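Guanine deaminase (Escherichia coli, PDB 6OHC) catalyses the zinc-dependent hydrolytic deamination of guanine to xanthine and ammonia, a step of purine degradation. Local coordinates at the interface of chains A and B. Sequence-based numbering; all coordinates share one arbitrary frame. Chains: chain A/B, Guanine deaminase.

Contact 1: the interface of chains A and B. Residues chain A 398, 401; chain B 88, 125, 328, 332-334.
A:Leu398 and A:Leu401, one turn apart on helix 397-404, press their methyl groups against loop residues and two phenylalanine rings of chain B. Both project with CG trans to the backbone N (chi1 -172° for A:Leu398), which carries the branched ends away from their own helix towards the partner. The fork of A:Leu398 divides the work. Its CD1 turns to the rim of B:Phe334, lying in the ring plane at the edge, 4.0 Å from CE1. Its CD2 meets the end of B:Ile328 tip to tip, 3.8 Å from CD1, and also lies 3.3 Å from the backbone O of B:Thr332. B:Ile328 backs the ring within its own chain, CG1 lying 3.8 Å above the centre of one face of B:Phe334, and may limit its tilting. A branched leucine suits this spot because its two methyls can serve a ring edge and an isoleucine tip at once. B:Ile328 directly follows B:Asp327, a probable zinc ligand, so this packing touches the surroundings of the active site. A:Leu401 reaches across with its CD2, resting 3.7 Å from CB of the small B:Ser88. The same methyl faces the far end of the B:Phe125 ring, 3.9 Å from both CE1 and CZ.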
# COMPACT_ATOMS: atom_id res chain seq x y z
N LEU A 398 12.29 4.99 -6.75
CA LEU A 398 12.30 3.51 -6.84
C LEU A 398 11.46 3.08 -8.03
O LEU A 398 11.88 2.14 -8.71
CB LEU A 398 11.78 2.89 -5.55
CG LEU A 398 11.94 1.37 -5.52
CD1 LEU A 398 13.42 1.00 -5.60
CD2 LEU A 398 11.31 0.79 -4.25
N LEU A 401 13.50 3.84 -11.17
CA LEU A 401 14.58 2.84 -11.19
C LEU A 401 14.03 1.51 -11.73
O LEU A 401 14.68 0.93 -12.65
CB LEU A 401 15.16 2.64 -9.79
CG LEU A 401 16.36 1.72 -9.73
CD1 LEU A 401 17.53 2.40 -10.39
CD2 LEU A 401 16.68 1.34 -8.31
N SER B 88 17.40 -2.71 -4.91
CA SER B 88 16.47 -1.60 -5.19
C SER B 88 15.76 -1.79 -6.54
O SER B 88 14.52 -1.62 -6.56
CB SER B 88 17.17 -0.27 -5.03
OG SER B 88 17.66 -0.11 -3.69
N PHE B 125 22.31 6.28 -3.87
CA PHE B 125 20.85 6.14 -4.11
C PHE B 125 20.20 5.49 -2.89
O PHE B 125 19.16 5.96 -2.44
CB PHE B 125 20.61 5.32 -5.37
CG PHE B 125 19.18 5.05 -5.64
CD1 PHE B 125 18.56 3.96 -5.06
CD2 PHE B 125 18.44 5.87 -6.45
CE1 PHE B 125 17.21 3.70 -5.27
CE2 PHE B 125 17.10 5.59 -6.68
CZ PHE B 125 16.49 4.52 -6.08
N ILE B 328 13.26 -4.39 1.37
CA ILE B 328 13.50 -3.90 -0.00
C ILE B 328 14.35 -4.96 -0.69
O ILE B 328 15.28 -5.52 -0.05
CB ILE B 328 14.16 -2.51 -0.10
CG1 ILE B 328 13.14 -1.38 0.10
CG2 ILE B 328 14.96 -2.35 -1.43
CD1 ILE B 328 12.26 -1.15 -1.06
N THR B 332 8.33 -3.30 -1.75
CA THR B 332 8.23 -2.31 -2.82
C THR B 332 8.39 -0.87 -2.30
O THR B 332 8.25 0.07 -3.13
CB THR B 332 6.87 -2.48 -3.50
OG1 THR B 332 5.94 -2.41 -2.42
CG2 THR B 332 6.85 -3.79 -4.26
N THR B 333 8.66 -0.68 -1.01
CA THR B 333 8.75 0.68 -0.43
C THR B 333 9.84 0.72 0.64
O THR B 333 9.91 -0.24 1.47
CB THR B 333 7.38 1.20 0.09
OG1 THR B 333 7.62 2.54 0.53
CG2 THR B 333 6.83 0.37 1.23
N PHE B 334 10.55 1.83 0.66
CA PHE B 334 11.49 2.25 1.75
C PHE B 334 10.73 2.86 2.94
O PHE B 334 11.31 3.04 4.03
CB PHE B 334 12.48 3.28 1.18
CG PHE B 334 13.55 2.67 0.31
CD1 PHE B 334 13.29 2.31 -1.00
CD2 PHE B 334 14.83 2.48 0.80
CE1 PHE B 334 14.29 1.78 -1.79
CE2 PHE B 334 15.83 1.94 -0.01
CZ PHE B 334 15.57 1.58 -1.30

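Contact 2: the interface of chains A and B. Residues chain A 303, 309, 345, 348-349; chain B 303, 308-309, 349.
A:Leu349 and B:Leu349 meet tip to tip at the centre of a two-fold leucine cluster in this amidohydrolase-family pair, their CD1 methyls 3.8 Å apart. Each leucine directly follows helix 336-348, and CG set trans to the carbonyl carbon (chi1 -76° in both) aims the methyls at the symmetry mate. Around this pair the leucines of helix 299-304 close in from both chains. CD2 of A:Leu303 comes within 3.6 Å of CD1 of B:Leu349, the two side chains crossing obliquely, and CD2 of B:Leu303 repeats the arrangement 3.8 Å from CD1 of A:Leu349. Leucine fits a self-contacting axis because its compact, branched apolar end can pack against a copy of itself without needing a polar partner. Farther out, B:Gly308, whose backbone conformation (phi 127°) suits few other residues, brings its CA to 4.3 Å from CD2 of A:Leu349, while A:Leu309 and B:Leu309 lie more loosely beside the cluster. Towards the rim A:Lys345 slants over B:Leu303 with its aliphatic stem, CD lying 3.7 Å from CB; beyond it the chain bends at chi3 (-71°) towards the terminal amine NZ. At the rim A:Gln348 barely takes part: its CB methylene lies 3.5 Å from the backbone O of B:Leu303, and its amide turns away.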
# COMPACT_ATOMS: atom_id res chain seq x y z
N LEU A 303 -8.91 -6.32 3.33
CA LEU A 303 -7.71 -6.54 4.18
C LEU A 303 -7.80 -5.63 5.41
O LEU A 303 -7.43 -6.02 6.49
CB LEU A 303 -6.42 -6.24 3.41
CG LEU A 303 -5.99 -7.24 2.37
CD1 LEU A 303 -4.74 -6.75 1.68
CD2 LEU A 303 -5.76 -8.60 2.99
N LEU A 309 -10.54 -13.06 1.87
CA LEU A 309 -9.80 -13.09 0.59
C LEU A 309 -10.78 -13.46 -0.53
O LEU A 309 -11.24 -14.60 -0.52
CB LEU A 309 -8.66 -14.11 0.72
CG LEU A 309 -7.70 -13.84 1.88
CD1 LEU A 309 -6.65 -14.92 1.95
CD2 LEU A 309 -7.02 -12.47 1.76
N LYS A 345 -1.84 -9.03 -3.57
CA LYS A 345 -1.50 -9.49 -2.20
C LYS A 345 -2.57 -10.45 -1.72
O LYS A 345 -2.22 -11.53 -1.25
CB LYS A 345 -1.21 -8.28 -1.30
CG LYS A 345 0.14 -7.65 -1.57
CD LYS A 345 0.51 -6.50 -0.68
CE LYS A 345 -0.31 -5.28 -1.00
NZ LYS A 345 0.24 -4.06 -0.35
N GLN A 348 -2.09 -13.64 -3.69
CA GLN A 348 -0.88 -14.44 -3.39
C GLN A 348 -1.13 -15.28 -2.13
O GLN A 348 -0.57 -16.38 -2.03
CB GLN A 348 0.34 -13.56 -3.13
CG GLN A 348 0.91 -12.92 -4.39
CD GLN A 348 1.84 -13.85 -5.13
OE1 GLN A 348 2.42 -14.77 -4.55
NE2 GLN A 348 1.91 -13.66 -6.43
N LEU A 349 -1.93 -14.79 -1.19
CA LEU A 349 -2.22 -15.51 0.07
C LEU A 349 -3.09 -16.73 -0.27
O LEU A 349 -3.25 -17.59 0.60
CB LEU A 349 -2.96 -14.59 1.05
CG LEU A 349 -2.14 -13.53 1.78
CD1 LEU A 349 -3.06 -12.63 2.58
CD2 LEU A 349 -1.10 -14.16 2.69
N LEU B 303 3.50 -10.52 2.21
CA LEU B 303 2.24 -10.52 1.43
C LEU B 303 2.58 -10.73 -0.05
O LEU B 303 1.85 -11.46 -0.75
CB LEU B 303 1.47 -9.22 1.63
CG LEU B 303 0.74 -9.02 2.95
CD1 LEU B 303 0.04 -7.69 2.97
CD2 LEU B 303 -0.25 -10.14 3.22
N GLY B 308 2.85 -15.57 4.33
CA GLY B 308 1.88 -15.69 5.43
C GLY B 308 1.89 -14.48 6.36
O GLY B 308 2.35 -13.41 5.94
N LEU B 309 1.44 -14.70 7.59
CA LEU B 309 1.03 -13.63 8.53
C LEU B 309 1.85 -13.75 9.80
O LEU B 309 1.63 -14.71 10.54
CB LEU B 309 -0.47 -13.79 8.82
CG LEU B 309 -1.36 -13.80 7.57
CD1 LEU B 309 -2.81 -14.06 7.95
CD2 LEU B 309 -1.23 -12.49 6.80
N LEU B 349 -6.04 -9.57 9.53
CA LEU B 349 -6.38 -10.93 9.02
C LEU B 349 -6.24 -11.93 10.16
O LEU B 349 -6.63 -13.05 9.99
CB LEU B 349 -5.45 -11.29 7.84
CG LEU B 349 -5.77 -10.62 6.51
CD1 LEU B 349 -4.68 -10.93 5.51
CD2 LEU B 349 -7.12 -11.01 5.96

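Contact 3: the interface of chains A and B. Residues chain A 92, 304, 332; chain B 341, 344, 414, 419.
Helix 299-304 of chain A ends in A:Tyr304, whose ring inserts against B:Tyr344 of helix 336-348, beside B:Phe414 of helix 409-418. The two tyrosine side chains meet at about a right angle: B:Tyr344 points its CE2 at the middle of the A:Tyr304 face, 3.6 Å above the plane. The other face is backed within chain A by A:Thr332, whose CG2 methyl sits 3.6 Å from that plane, nearer the rim. This methyl also reaches B:Leu419, 3.9 Å from its CD2, because A:Thr332 places OG1 rather than CG2 between backbone N and carbonyl carbon (chi1 61°). B:Phe414 supports B:Tyr344 from within its own chain, CZ lying above one face towards the rim, while its CE2-CZ end borders the phenol oxygen of A:Tyr304. Tyrosine suits both places, offering a flat apolar ring with a hydroxyl for solvent. A water in the A:Tyr304 ring plane joins its OH (2.6 Å) to OD1 of B:Asn341 (2.8 Å). A second water lies between the backbone O of A:Tyr304 and OH of B:Tyr344, 2.5 Å from the latter, but doubtfully close to the former. The site sets helix 299-304 and the A:Thr332 loop, just past the probable zinc ligand A:Asp327, against helix 336-348 and the C-terminal end of helix 409-418 in chain B.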
# COMPACT_ATOMS: atom_id res chain seq x y z
N GLY A 92 -10.37 4.84 10.24
CA GLY A 92 -10.60 3.79 11.27
C GLY A 92 -10.01 4.17 12.63
O GLY A 92 -9.50 3.25 13.32
N TYR A 304 -8.24 -4.40 5.22
CA TYR A 304 -8.23 -3.36 6.28
C TYR A 304 -9.22 -3.75 7.38
O TYR A 304 -8.94 -3.47 8.57
CB TYR A 304 -8.51 -2.03 5.59
CG TYR A 304 -7.92 -0.85 6.27
CD1 TYR A 304 -6.55 -0.66 6.28
CD2 TYR A 304 -8.73 0.07 6.91
CE1 TYR A 304 -5.99 0.43 6.93
CE2 TYR A 304 -8.20 1.17 7.56
CZ TYR A 304 -6.83 1.34 7.58
OH TYR A 304 -6.36 2.44 8.25
N THR A 332 -8.41 2.73 1.80
CA THR A 332 -7.70 3.96 2.16
C THR A 332 -7.14 4.67 0.94
O THR A 332 -6.50 5.68 1.16
CB THR A 332 -6.65 3.64 3.22
OG1 THR A 332 -5.82 2.71 2.53
CG2 THR A 332 -7.28 3.08 4.49
N ASN B 341 1.37 0.39 7.60
CA ASN B 341 0.06 0.18 6.95
C ASN B 341 -0.08 -1.33 6.64
O ASN B 341 -1.22 -1.87 6.85
CB ASN B 341 -0.16 1.05 5.71
CG ASN B 341 -1.58 0.97 5.18
OD1 ASN B 341 -2.54 1.13 5.93
ND2 ASN B 341 -1.76 0.65 3.90
N TYR B 344 -0.65 -3.44 9.76
CA TYR B 344 -2.06 -3.28 10.16
C TYR B 344 -2.92 -4.31 9.41
O TYR B 344 -3.75 -4.96 10.06
CB TYR B 344 -2.53 -1.85 9.92
CG TYR B 344 -3.94 -1.60 10.37
CD1 TYR B 344 -4.23 -1.18 11.66
CD2 TYR B 344 -5.00 -1.81 9.51
CE1 TYR B 344 -5.54 -0.95 12.07
CE2 TYR B 344 -6.31 -1.60 9.90
CZ TYR B 344 -6.57 -1.16 11.18
OH TYR B 344 -7.86 -0.92 11.55
N PHE B 414 -2.52 7.95 13.97
CA PHE B 414 -2.89 6.79 13.12
C PHE B 414 -2.84 7.21 11.66
O PHE B 414 -2.27 6.45 10.85
CB PHE B 414 -4.26 6.21 13.48
CG PHE B 414 -4.55 4.93 12.75
CD1 PHE B 414 -3.81 3.78 12.97
CD2 PHE B 414 -5.54 4.89 11.78
CE1 PHE B 414 -4.08 2.62 12.25
CE2 PHE B 414 -5.88 3.71 11.13
CZ PHE B 414 -5.12 2.59 11.34
N LEU B 419 -1.16 6.05 7.11
CA LEU B 419 -1.69 6.39 5.74
C LEU B 419 -0.87 7.50 5.03
O LEU B 419 -1.27 7.94 3.98
CB LEU B 419 -3.13 6.82 5.92
CG LEU B 419 -3.96 5.90 6.82
CD1 LEU B 419 -5.30 6.51 7.09
CD2 LEU B 419 -4.12 4.52 6.18
O HOH W 1 -3.79 2.04 8.25
O HOH W 2 -9.64 -1.54 9.87

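Contact 4: the interface of chains A and B. Residues chain A 398, 402, 418-419; chain B 90, 329, 331-333.
A:Arg402 makes a polar link here, sending its guanidinium to the loop backbone of chain B. NH2 donates a hydrogen bond to the carbonyl of B:Gly329 at 2.9 Å, somewhat bent (144° at H), the donor tilted 28° from the carbonyl plane. NH1 reaches the same oxygen through a water, 2.9 Å from NH1. Arginine suits the task because its chain, extended from CG to NE, spans the gap and ends in several N-H groups. Face contacts form a second kind. The carbonyl of B:Met90 turns its oxygen towards one face of the guanidinium, with its C 4.0 Å above the plane, over the centre; the N-H groups of NE and NH1 point elsewhere, so neither hydrogen-bonds to this oxygen, although the carbonyl dipole may favour the cation. On the opposite face, towards the rim, lies CD2 of A:Leu398 from the arginine's own chain. Apolar and backbone contacts gather at B:Thr332, a small residue that fits beside a helix end: its CB lies 4.0 Å from CD1 of A:Leu419 and 3.8 Å from the backbone O of A:Thr418. Since B:Gly329 closely follows the probable zinc ligand B:Asp327, and B:Met90 lies just beyond predicted substrate-binding residues, the arginine may steady loops that border the partner's active site.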
# COMPACT_ATOMS: atom_id res chain seq x y z
N LEU A 398 12.29 4.99 -6.75
CA LEU A 398 12.30 3.51 -6.84
C LEU A 398 11.46 3.08 -8.03
O LEU A 398 11.88 2.14 -8.71
CB LEU A 398 11.78 2.89 -5.55
CG LEU A 398 11.94 1.37 -5.52
CD1 LEU A 398 13.42 1.00 -5.60
CD2 LEU A 398 11.31 0.79 -4.25
N ARG A 402 12.90 1.02 -11.21
CA ARG A 402 12.43 -0.33 -11.59
C ARG A 402 11.94 -0.28 -13.04
O ARG A 402 12.06 -1.29 -13.75
CB ARG A 402 11.37 -0.85 -10.62
CG ARG A 402 11.93 -1.17 -9.24
CD ARG A 402 10.96 -1.95 -8.36
NE ARG A 402 11.73 -2.40 -7.22
CZ ARG A 402 11.33 -3.25 -6.30
NH1 ARG A 402 10.13 -3.80 -6.34
NH2 ARG A 402 12.17 -3.61 -5.33
N THR A 418 2.81 -2.08 -8.88
CA THR A 418 3.37 -2.39 -7.54
C THR A 418 3.92 -1.15 -6.85
O THR A 418 4.03 -1.21 -5.61
CB THR A 418 4.41 -3.54 -7.55
OG1 THR A 418 5.48 -3.33 -8.49
CG2 THR A 418 3.66 -4.85 -7.78
N LEU A 419 4.35 -0.12 -7.60
CA LEU A 419 4.93 1.12 -7.03
C LEU A 419 4.19 2.37 -7.51
O LEU A 419 4.66 3.46 -7.26
CB LEU A 419 6.39 1.21 -7.45
CG LEU A 419 7.36 0.32 -6.67
CD1 LEU A 419 7.40 -1.09 -7.25
CD2 LEU A 419 8.74 0.96 -6.71
N MET B 90 15.04 -4.43 -8.42
CA MET B 90 14.51 -5.81 -8.63
C MET B 90 13.04 -5.77 -9.08
O MET B 90 12.22 -5.11 -8.35
CB MET B 90 14.57 -6.62 -7.33
CG MET B 90 15.03 -8.00 -7.53
SD MET B 90 14.51 -9.24 -6.33
CE MET B 90 14.92 -8.49 -4.77
N GLY B 329 14.07 -5.01 -1.99
CA GLY B 329 14.03 -6.15 -2.86
C GLY B 329 12.60 -6.57 -3.04
O GLY B 329 11.95 -6.21 -4.00
N GLY B 331 10.09 -6.34 -0.88
CA GLY B 331 9.20 -5.22 -0.57
C GLY B 331 9.36 -4.12 -1.61
O GLY B 331 10.43 -4.03 -2.20
N THR B 332 8.33 -3.30 -1.75
CA THR B 332 8.23 -2.31 -2.82
C THR B 332 8.39 -0.87 -2.30
O THR B 332 8.25 0.07 -3.13
CB THR B 332 6.87 -2.48 -3.50
OG1 THR B 332 5.94 -2.41 -2.42
CG2 THR B 332 6.85 -3.79 -4.26
N THR B 333 8.66 -0.68 -1.01
CA THR B 333 8.75 0.68 -0.43
C THR B 333 9.84 0.72 0.64
O THR B 333 9.91 -0.24 1.47
CB THR B 333 7.38 1.20 0.09
OG1 THR B 333 7.62 2.54 0.53
CG2 THR B 333 6.83 0.37 1.23
O HOH W 3 9.30 -6.33 -5.18

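Contacts 1 and 4 are neighbours, their C-alpha centres about 5 Å apart, and share A:Leu398, B:Thr332 and B:Thr333; helix 397-404 serves both. Contact 2 lies about 22 Å from contact 1 and 15 Å from contact 3, to which it is tied by helices 299-304 and 336-348. Contact 3 is about 20 Å from contact 4, yet residues 332 and 419 recur in both with the chains exchanged by the two-fold. The patches run from a leucine cluster on the two-fold, towards one end of the interface, to loops that probably border the active sites, consistent with a dimer that the structure alone does not prove.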